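Local structure of Serine/threonine-protein acetyltransferase HopZ1a (Pseudomonas syringae pv. syringae, 5KLP) at residues A[60-72]-A[184-196]. The protein acetylates serine and threonine residues of host proteins, tubulin among them, as a secreted bacterial effector that uses inositol hexakisphosphate as cofactor. The protein carries 10 engineered substitutions. Sequence-based numbering, arbitrary orientation.
Engineered in segment 184-196: Ala184 (natural residue Lys).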
loop_
_atom_site.group_PDB
_atom_site.type_symbol
_atom_site.label_atom_id
_atom_site.label_comp_id
_atom_site.label_asym_id
_atom_site.label_seq_id
_atom_site.Cartn_x
_atom_site.Cartn_y
_atom_site.Cartn_z
ATOM N N SER A 60 5.179 -6.676 17.265
ATOM C CA SER A 60 4.152 -6.498 16.242
ATOM C C SER A 60 4.493 -5.250 15.453
ATOM O O SER A 60 4.466 -4.137 15.990
ATOM C CB SER A 60 2.763 -6.364 16.858
ATOM O OG SER A 60 1.936 -5.565 16.028
ATOM N N PHE A 61 4.798 -5.418 14.174
ATOM C CA PHE A 61 5.252 -4.271 13.412
ATOM C C PHE A 61 4.154 -3.344 12.964
ATOM O O PHE A 61 4.420 -2.165 12.727
ATOM C CB PHE A 61 6.109 -4.723 12.239
ATOM C CG PHE A 61 7.542 -4.857 12.612
ATOM C CD1 PHE A 61 7.989 -5.984 13.295
ATOM C CD2 PHE A 61 8.437 -3.822 12.358
ATOM C CE1 PHE A 61 9.315 -6.096 13.684
ATOM C CE2 PHE A 61 9.767 -3.929 12.744
ATOM C CZ PHE A 61 10.208 -5.070 13.402
ATOM N N ALA A 62 2.924 -3.838 12.875
ATOM C CA ALA A 62 1.818 -2.945 12.537
ATOM C C ALA A 62 1.780 -1.773 13.516
ATOM O O ALA A 62 1.668 -0.627 13.102
ATOM C CB ALA A 62 0.485 -3.692 12.535
ATOM N N GLU A 63 1.910 -2.051 14.809
ATOM C CA GLU A 63 1.873 -0.976 15.798
ATOM C C GLU A 63 3.164 -0.139 15.750
ATOM O O GLU A 63 3.103 1.091 15.772
ATOM C CB GLU A 63 1.591 -1.540 17.200
ATOM C CG GLU A 63 2.773 -1.669 18.154
ATOM C CD GLU A 63 2.526 -2.703 19.253
ATOM O OE1 GLU A 63 1.502 -3.420 19.185
ATOM O OE2 GLU A 63 3.352 -2.798 20.184
ATOM N N LEU A 64 4.322 -0.795 15.671
ATOM C CA LEU A 64 5.594 -0.081 15.587
ATOM C C LEU A 64 5.717 0.782 14.328
ATOM O O LEU A 64 6.137 1.937 14.406
ATOM C CB LEU A 64 6.769 -1.053 15.644
ATOM C CG LEU A 64 7.227 -1.523 17.022
ATOM C CD1 LEU A 64 8.397 -2.486 16.874
ATOM C CD2 LEU A 64 7.622 -0.320 17.867
ATOM N N ASP A 65 5.385 0.222 13.171
ATOM C CA ASP A 65 5.418 1.008 11.945
ATOM C C ASP A 65 4.513 2.230 12.082
ATOM O O ASP A 65 4.901 3.348 11.724
ATOM C CB ASP A 65 4.957 0.189 10.730
ATOM C CG ASP A 65 5.926 -0.918 10.347
ATOM O OD1 ASP A 65 7.113 -0.871 10.746
ATOM O OD2 ASP A 65 5.483 -1.842 9.631
ATOM N N ALA A 66 3.313 2.006 12.614
ATOM C CA ALA A 66 2.308 3.056 12.710
ATOM C C ALA A 66 2.776 4.185 13.624
ATOM O O ALA A 66 2.524 5.355 13.351
ATOM C CB ALA A 66 0.982 2.476 13.209
ATOM N N THR A 67 3.462 3.815 14.702
ATOM C CA THR A 67 4.017 4.771 15.658
ATOM C C THR A 67 5.037 5.706 15.017
ATOM O O THR A 67 5.105 6.892 15.341
ATOM C CB THR A 67 4.685 4.026 16.841
ATOM O OG1 THR A 67 3.679 3.305 17.560
ATOM C CG2 THR A 67 5.380 4.990 17.786
ATOM N N HIS A 68 5.820 5.184 14.084
ATOM C CA HIS A 68 6.877 5.994 13.511
ATOM C C HIS A 68 6.537 6.476 12.108
ATOM O O HIS A 68 7.379 7.091 11.443
ATOM C CB HIS A 68 8.177 5.200 13.506
ATOM C CG HIS A 68 8.630 4.819 14.881
ATOM N ND1 HIS A 68 9.100 5.745 15.784
ATOM C CD2 HIS A 68 8.632 3.629 15.526
ATOM C CE1 HIS A 68 9.403 5.139 16.918
ATOM N NE2 HIS A 68 9.134 3.854 16.787
ATOM N N LEU A 69 5.300 6.229 11.673
ATOM C CA LEU A 69 4.903 6.574 10.304
ATOM C C LEU A 69 4.976 8.073 10.019
ATOM O O LEU A 69 5.427 8.484 8.939
ATOM C CB LEU A 69 3.489 6.063 10.009
ATOM C CG LEU A 69 3.006 6.370 8.588
ATOM C CD1 LEU A 69 3.979 5.793 7.579
ATOM C CD2 LEU A 69 1.606 5.839 8.358
ATOM N N ASP A 70 4.551 8.897 10.970
ATOM C CA ASP A 70 4.594 10.344 10.763
ATOM C C ASP A 70 6.004 10.807 10.378
ATOM O O ASP A 70 6.164 11.676 9.522
ATOM C CB ASP A 70 4.131 11.106 12.010
ATOM C CG ASP A 70 2.641 10.964 12.263
ATOM O OD1 ASP A 70 1.906 10.530 11.345
ATOM O OD2 ASP A 70 2.198 11.308 13.379
ATOM N N ALA A 71 7.022 10.219 10.996
ATOM C CA ALA A 71 8.397 10.628 10.712
ATOM C C ALA A 71 8.787 10.259 9.284
ATOM O O ALA A 71 9.420 11.043 8.575
ATOM C CB ALA A 71 9.363 10.009 11.704
HETATM N N MSE A 72 8.394 9.070 8.849
HETATM C CA MSE A 72 8.723 8.647 7.502
HETATM C C MSE A 72 7.913 9.422 6.471
HETATM O O MSE A 72 8.415 9.766 5.402
HETATM C CB MSE A 72 8.507 7.142 7.353
HETATM C CG MSE A 72 9.463 6.318 8.191
HETATM SE SE MSE A 72 9.008 4.414 8.144
HETATM C CE MSE A 72 7.617 4.399 9.506
ATOM N N ALA A 184 1.298 -10.910 2.357
ATOM C CA ALA A 184 0.932 -12.258 2.785
ATOM C C ALA A 184 0.278 -12.248 4.161
ATOM O O ALA A 184 -0.459 -13.162 4.513
ATOM C CB ALA A 184 2.150 -13.154 2.791
ATOM N N THR A 185 0.577 -11.219 4.948
ATOM C CA THR A 185 -0.047 -11.036 6.257
ATOM C C THR A 185 -0.454 -9.583 6.408
ATOM O O THR A 185 -0.242 -8.776 5.511
ATOM C CB THR A 185 0.889 -11.423 7.422
ATOM O OG1 THR A 185 1.937 -10.455 7.546
ATOM C CG2 THR A 185 1.500 -12.790 7.193
ATOM N N SER A 186 -1.039 -9.234 7.542
ATOM C CA SER A 186 -1.379 -7.837 7.760
ATOM C C SER A 186 -0.355 -7.159 8.670
ATOM O O SER A 186 -0.506 -5.992 9.024
ATOM C CB SER A 186 -2.795 -7.714 8.321
ATOM O OG SER A 186 -3.740 -7.964 7.286
ATOM N N ASP A 187 0.717 -7.869 9.002
ATOM C CA ASP A 187 1.725 -7.308 9.916
ATOM C C ASP A 187 2.569 -6.186 9.307
ATOM O O ASP A 187 3.123 -5.352 10.035
ATOM C CB ASP A 187 2.690 -8.401 10.396
ATOM C CG ASP A 187 1.982 -9.603 10.981
ATOM O OD1 ASP A 187 0.830 -9.458 11.441
ATOM O OD2 ASP A 187 2.591 -10.697 10.994
ATOM N N ASP A 188 2.662 -6.159 7.980
ATOM C CA ASP A 188 3.493 -5.167 7.296
ATOM C C ASP A 188 2.689 -4.132 6.513
ATOM O O ASP A 188 3.243 -3.407 5.687
ATOM C CB ASP A 188 4.489 -5.860 6.354
ATOM C CG ASP A 188 5.440 -6.801 7.086
ATOM O OD1 ASP A 188 6.167 -6.361 8.005
ATOM O OD2 ASP A 188 5.441 -8.003 6.756
ATOM N N CYS A 189 1.397 -4.029 6.798
ATOM C CA CYS A 189 0.515 -3.237 5.955
ATOM C C CYS A 189 0.864 -1.756 5.955
ATOM O O CYS A 189 0.635 -1.069 4.967
ATOM C CB CYS A 189 -0.937 -3.445 6.398
ATOM S SG CYS A 189 -1.658 -4.937 5.638
ATOM N N VAL A 190 1.451 -1.266 7.039
ATOM C CA VAL A 190 1.891 0.112 7.042
ATOM C C VAL A 190 2.996 0.324 6.009
ATOM O O VAL A 190 2.996 1.330 5.314
ATOM C CB VAL A 190 2.396 0.556 8.416
ATOM C CG1 VAL A 190 2.891 1.982 8.356
ATOM C CG2 VAL A 190 1.290 0.429 9.469
HETATM N N MSE A 191 3.936 -0.617 5.923
HETATM C CA MSE A 191 5.044 -0.500 4.978
HETATM C C MSE A 191 4.532 -0.627 3.534
HETATM O O MSE A 191 4.983 0.112 2.657
HETATM C CB MSE A 191 6.122 -1.553 5.265
HETATM C CG MSE A 191 6.992 -1.224 6.487
HETATM SE SE MSE A 191 7.819 0.576 6.315
HETATM C CE MSE A 191 6.720 1.522 7.647
ATOM N N TYR A 192 3.596 -1.545 3.282
ATOM C CA TYR A 192 3.022 -1.647 1.930
ATOM C C TYR A 192 2.298 -0.354 1.576
ATOM O O TYR A 192 2.423 0.156 0.470
ATOM C CB TYR A 192 2.050 -2.830 1.795
ATOM C CG TYR A 192 2.742 -4.156 1.576
ATOM C CD1 TYR A 192 3.223 -4.515 0.326
ATOM C CD2 TYR A 192 2.947 -5.037 2.642
ATOM C CE1 TYR A 192 3.880 -5.735 0.131
ATOM C CE2 TYR A 192 3.592 -6.246 2.457
ATOM C CZ TYR A 192 4.051 -6.591 1.202
ATOM O OH TYR A 192 4.695 -7.797 1.029
ATOM N N SER A 193 1.543 0.178 2.530
ATOM C CA SER A 193 0.780 1.392 2.278
ATOM C C SER A 193 1.699 2.583 2.006
ATOM O O SER A 193 1.417 3.402 1.131
ATOM C CB SER A 193 -0.154 1.692 3.461
ATOM O OG SER A 193 -1.138 0.672 3.611
ATOM N N LEU A 194 2.780 2.692 2.779
ATOM C CA LEU A 194 3.755 3.766 2.569
ATOM C C LEU A 194 4.420 3.600 1.209
ATOM O O LEU A 194 4.533 4.554 0.437
ATOM C CB LEU A 194 4.804 3.787 3.697
ATOM C CG LEU A 194 5.960 4.775 3.526
ATOM C CD1 LEU A 194 5.418 6.196 3.388
ATOM C CD2 LEU A 194 6.963 4.695 4.692
ATOM N N ASN A 195 4.855 2.384 0.907
ATOM C CA ASN A 195 5.465 2.134 -0.393
ATOM C C ASN A 195 4.496 2.453 -1.515
ATOM O O ASN A 195 4.872 3.039 -2.529
ATOM C CB ASN A 195 5.935 0.680 -0.520
ATOM C CG ASN A 195 6.659 0.424 -1.837
ATOM O OD1 ASN A 195 6.051 0.019 -2.817
ATOM N ND2 ASN A 195 7.965 0.691 -1.859
ATOM N N TYR A 196 3.239 2.077 -1.316
ATOM C CA TYR A 196 2.210 2.290 -2.320
ATOM C C TYR A 196 1.953 3.770 -2.583
ATOM O O TYR A 196 1.699 4.175 -3.727
ATOM C CB TYR A 196 0.918 1.591 -1.892
ATOM C CG TYR A 196 0.878 0.116 -2.264
ATOM C CD1 TYR A 196 2.033 -0.559 -2.688
ATOM C CD2 TYR A 196 -0.322 -0.593 -2.232
ATOM C CE1 TYR A 196 1.995 -1.897 -3.044
ATOM C CE2 TYR A 196 -0.376 -1.936 -2.594
ATOM C CZ TYR A 196 0.782 -2.581 -3.003
ATOM O OH TYR A 196 0.707 -3.909 -3.366
HETATM O O HOH W 1 3.088 -2.625 9.162
#
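The carboxylate of Asp65 meets the helix that starts at Cys189 with OD2, which lies 3.5 Å from CG of Met191, while Met191 CE comes to 3.7 Å from Asp65 CG. The other carboxylate oxygen of Asp65, OD1, lies in the plane of the Phe61 ring at the ring's edge and is hydrogen-bonded to Tyr44. OD2 of Asp65 also accepts a hydrogen bond from a water 2.6 Å away; the same water donates to Asp187 O and accepts from Val190 N at 3.0 Å. Arg329 forms salt bridges to both Asp65 and Asp188, which probably offsets the repulsion between these two buried acids. Val190 is a knob in the hole formed by Ala62, Asp65, Ala66 and Leu69, its CB 3.5 Å from Asp65 CB. With CG1 anti to the backbone N (chi1 178°), that methyl reaches Leu69 CD1 at 4.0 Å, while CG2 lies against Ala62 O and the CB atoms of Asp65 and Ala66. Helix segments 61-72 and 189-196 run roughly the same way, 41° apart, and the second carries the active-site Cys189 at its N-terminal end, as in the papain-like cysteine proteases of clan CA to which the YopJ acetyltransferases are related. Further along, Met72 and Met191 cross at about a right angle, their CE methyls 3.5 Å apart. Leu194 CD2 packs against Met72 CB at 3.9 Å, and one residue on, Asn195 ND2 is hydrogen-bonded to the inositol hexakisphosphate.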